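Local coordinates for protein E1 (Kluyveromyces marxianus, PDB 3VX6) that acts as an E1-like enzyme that activates the ubiquitin-like proteins Atg8 and Atg12 for the conjugation reactions of autophagy, at residues 44-49 with 64-69. Sequence-based numbering, arbitrary orientation.
Sequences LYTQLD and DDSFQK
The Y45 ring packs with one face against K69 where strand 40-47 of the mixed sheet in the Atg7 N-terminal region meets the loop between strands 59-62 and 78-86. On its other edge the strand pairs antiparallel with 78-86, through backbone bonds of L44 with G81 and T46 with L79; the edge facing the loop carries a single direct hydrogen bond, Y45 N to S66 O, 2.6 Å with an angle of 152° at the hydrogen. Two CA-H...O contacts flank it, L44 CA to S66 O at 3.2 Å and S66 CA to Y45 O. The loop folds back in a turn, Q68 N bonding to D65 O, while S66 OG turns to R63 N.

Two apolar contacts accompany this bond. K69 CA and CB cover one face of the Y45 ring, CB 3.6 Å from its centroid in a CH-pi contact; F67 O sits at the ring edge, in its plane. CG stands anti to the K69 backbone N (chi1 179°), near CE1 of the Y45 ring; beyond it the chain stays extended and crosses the ring obliquely, CD reaching 3.9 Å from Y45 OH. An alanine in place of Y45 would probably keep the backbone bond but leave the aliphatic part of K69 without the ring it lies on. The side chains of L44 and F67 lie side by side, pointing the same way, and the L44 methyl CD2 sits over the F67 ring face, 3.4 Å from CE1. F23 of helix 21-33 stacks with F67 and also touches L44, so this apolar patch ties strand, loop and helix together.

Polar contacts close the outer end: one water lies 3.2 Å from Y45 OH and accepts a hydrogen bond from K69 NZ.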
ATOM      1  N   LEU A  44      10.662   0.094   6.686  1.00 47.99           N
ATOM      2  CA  LEU A  44      10.882   1.250   5.837  1.00 45.98           C
ATOM      3  C   LEU A  44       9.864   2.315   6.243  1.00 45.42           C
ATOM      4  O   LEU A  44       8.816   2.007   6.806  1.00 43.92           O
ATOM      5  CB  LEU A  44      10.712   0.856   4.365  1.00 43.27           C
ATOM      6  CG  LEU A  44      11.694  -0.219   3.886  1.00 41.06           C
ATOM      7  CD1 LEU A  44      11.297  -0.749   2.526  1.00 40.31           C
ATOM      8  CD2 LEU A  44      13.086   0.367   3.848  1.00 39.65           C
ATOM      9  N   TYR A  45      10.199   3.570   5.987  1.00 45.53           N
ATOM     10  CA  TYR A  45       9.327   4.682   6.323  1.00 47.49           C
ATOM     11  C   TYR A  45       9.498   5.670   5.207  1.00 47.41           C
ATOM     12  O   TYR A  45      10.614   6.008   4.820  1.00 48.48           O
ATOM     13  CB  TYR A  45       9.743   5.353   7.640  1.00 48.81           C
ATOM     14  CG  TYR A  45       9.572   4.492   8.871  1.00 51.60           C
ATOM     15  CD1 TYR A  45       8.314   4.293   9.434  1.00 52.93           C
ATOM     16  CD2 TYR A  45      10.663   3.855   9.461  1.00 53.03           C
ATOM     17  CE1 TYR A  45       8.143   3.481  10.551  1.00 54.11           C
ATOM     18  CE2 TYR A  45      10.502   3.037  10.579  1.00 55.27           C
ATOM     19  CZ  TYR A  45       9.237   2.855  11.118  1.00 55.59           C
ATOM     20  OH  TYR A  45       9.062   2.041  12.216  1.00 58.09           O
ATOM     21  N   THR A  46       8.395   6.124   4.660  1.00 47.22           N
ATOM     22  CA  THR A  46       8.498   7.087   3.605  1.00 48.25           C
ATOM     23  C   THR A  46       7.355   8.032   3.841  1.00 48.26           C
ATOM     24  O   THR A  46       6.221   7.608   4.070  1.00 47.24           O
ATOM     25  CB  THR A  46       8.412   6.403   2.235  1.00 48.82           C
ATOM     26  OG1 THR A  46       8.640   7.370   1.202  1.00 51.82           O
ATOM     27  CG2 THR A  46       7.056   5.745   2.051  1.00 49.78           C
ATOM     28  N   GLN A  47       7.668   9.318   3.868  1.00 49.83           N
ATOM     29  CA  GLN A  47       6.634  10.313   4.078  1.00 51.45           C
ATOM     30  C   GLN A  47       5.854  10.320   2.791  1.00 51.96           C
ATOM     31  O   GLN A  47       6.393  10.605   1.724  1.00 51.50           O
ATOM     32  CB  GLN A  47       7.239  11.684   4.330  1.00 52.43           C
ATOM     33  CG  GLN A  47       6.230  12.792   4.351  1.00 53.01           C
ATOM     34  CD  GLN A  47       6.866  14.108   4.701  1.00 54.14           C
ATOM     35  OE1 GLN A  47       6.591  15.124   4.068  1.00 56.50           O
ATOM     36  NE2 GLN A  47       7.721  14.101   5.720  1.00 54.16           N
ATOM     37  N   LEU A  48       4.585   9.971   2.890  1.00 53.05           N
ATOM     38  CA  LEU A  48       3.755   9.916   1.715  1.00 54.57           C
ATOM     39  C   LEU A  48       3.475  11.313   1.208  1.00 56.14           C
ATOM     40  O   LEU A  48       2.878  12.144   1.901  1.00 56.44           O
ATOM     41  CB  LEU A  48       2.457   9.168   2.028  1.00 54.80           C
ATOM     42  CG  LEU A  48       2.248   7.848   1.269  1.00 56.46           C
ATOM     43  CD1 LEU A  48       3.550   7.079   1.165  1.00 55.42           C
ATOM     44  CD2 LEU A  48       1.182   7.018   1.976  1.00 56.15           C
ATOM     45  N   ASP A  49       3.952  11.581   0.002  1.00 57.03           N
ATOM     46  CA  ASP A  49       3.718  12.863  -0.614  1.00 59.11           C
ATOM     47  C   ASP A  49       2.430  12.632  -1.358  1.00 59.14           C
ATOM     48  O   ASP A  49       2.443  12.120  -2.477  1.00 58.63           O
ATOM     49  CB  ASP A  49       4.826  13.216  -1.607  1.00 60.83           C
ATOM     50  CG  ASP A  49       4.592  14.552  -2.282  1.00 61.37           C
ATOM     51  OD1 ASP A  49       5.389  14.910  -3.174  1.00 63.57           O
ATOM     52  OD2 ASP A  49       3.611  15.245  -1.919  1.00 60.19           O
ATOM     53  N   ASP A  64      17.877   7.492   1.507  1.00 59.04           N
ATOM     54  CA  ASP A  64      18.605   6.951   2.637  1.00 59.86           C
ATOM     55  C   ASP A  64      17.806   7.128   3.923  1.00 60.06           C
ATOM     56  O   ASP A  64      17.997   6.383   4.887  1.00 60.00           O
ATOM     57  CB  ASP A  64      19.982   7.616   2.748  1.00 60.29           C
ATOM     58  CG  ASP A  64      19.964   9.088   2.371  1.00 61.28           C
ATOM     59  OD1 ASP A  64      21.062   9.670   2.226  1.00 64.14           O
ATOM     60  OD2 ASP A  64      18.871   9.670   2.218  1.00 60.56           O
ATOM     61  N   ASP A  65      16.893   8.098   3.927  1.00 60.15           N
ATOM     62  CA  ASP A  65      16.072   8.366   5.108  1.00 61.04           C
ATOM     63  C   ASP A  65      14.925   7.361   5.291  1.00 59.77           C
ATOM     64  O   ASP A  65      14.380   7.218   6.389  1.00 60.70           O
ATOM     65  CB  ASP A  65      15.499   9.791   5.048  1.00 62.55           C
ATOM     66  CG  ASP A  65      14.610  10.016   3.834  1.00 65.11           C
ATOM     67  OD1 ASP A  65      15.146  10.336   2.742  1.00 65.16           O
ATOM     68  OD2 ASP A  65      13.373   9.859   3.975  1.00 64.97           O
ATOM     69  N   SER A  66      14.572   6.658   4.222  1.00 57.54           N
ATOM     70  CA  SER A  66      13.490   5.688   4.273  1.00 56.48           C
ATOM     71  C   SER A  66      13.630   4.615   5.345  1.00 55.76           C
ATOM     72  O   SER A  66      12.732   3.789   5.532  1.00 54.36           O
ATOM     73  CB  SER A  66      13.330   5.027   2.910  1.00 55.50           C
ATOM     74  OG  SER A  66      12.788   5.953   1.991  1.00 56.71           O
ATOM     75  N   PHE A  67      14.746   4.625   6.060  1.00 54.72           N
ATOM     76  CA  PHE A  67      14.955   3.626   7.089  1.00 54.75           C
ATOM     77  C   PHE A  67      14.674   4.152   8.474  1.00 56.68           C
ATOM     78  O   PHE A  67      14.472   3.376   9.412  1.00 55.85           O
ATOM     79  CB  PHE A  67      16.373   3.089   7.002  1.00 52.75           C
ATOM     80  CG  PHE A  67      16.585   2.162   5.851  1.00 50.65           C
ATOM     81  CD1 PHE A  67      16.166   0.839   5.929  1.00 50.03           C
ATOM     82  CD2 PHE A  67      17.194   2.603   4.690  1.00 48.32           C
ATOM     83  CE1 PHE A  67      16.353  -0.030   4.869  1.00 49.52           C
ATOM     84  CE2 PHE A  67      17.387   1.746   3.625  1.00 49.22           C
ATOM     85  CZ  PHE A  67      16.967   0.423   3.712  1.00 49.53           C
ATOM     86  N   GLN A  68      14.641   5.473   8.599  1.00 59.71           N
ATOM     87  CA  GLN A  68      14.383   6.085   9.891  1.00 64.57           C
ATOM     88  C   GLN A  68      12.927   6.502  10.034  1.00 66.32           C
ATOM     89  O   GLN A  68      12.343   7.088   9.119  1.00 66.29           O
ATOM     90  CB  GLN A  68      15.295   7.303  10.100  1.00 66.41           C
ATOM     91  CG  GLN A  68      15.523   7.667  11.574  1.00 69.02           C
ATOM     92  CD  GLN A  68      16.277   6.581  12.359  1.00 71.05           C
ATOM     93  OE1 GLN A  68      15.846   5.422  12.422  1.00 71.66           O
ATOM     94  NE2 GLN A  68      17.404   6.959  12.962  1.00 70.78           N
ATOM     95  N   LYS A  69      12.342   6.177  11.183  1.00 68.60           N
ATOM     96  CA  LYS A  69      10.962   6.547  11.461  1.00 71.50           C
ATOM     97  C   LYS A  69      10.941   8.054  11.691  1.00 72.93           C
ATOM     98  O   LYS A  69      11.719   8.586  12.486  1.00 73.07           O
ATOM     99  CB  LYS A  69      10.441   5.821  12.704  1.00 71.69           C
ATOM    100  CG  LYS A  69       9.007   6.188  13.075  1.00 71.30           C
ATOM    101  CD  LYS A  69       8.503   5.363  14.245  1.00 71.29           C
ATOM    102  CE  LYS A  69       7.058   5.702  14.578  1.00 72.18           C
ATOM    103  NZ  LYS A  69       6.517   4.828  15.657  1.00 72.97           N
TER
HETATM  104  O   HOH W   1       6.509   2.010  14.093  1.00 40.03           O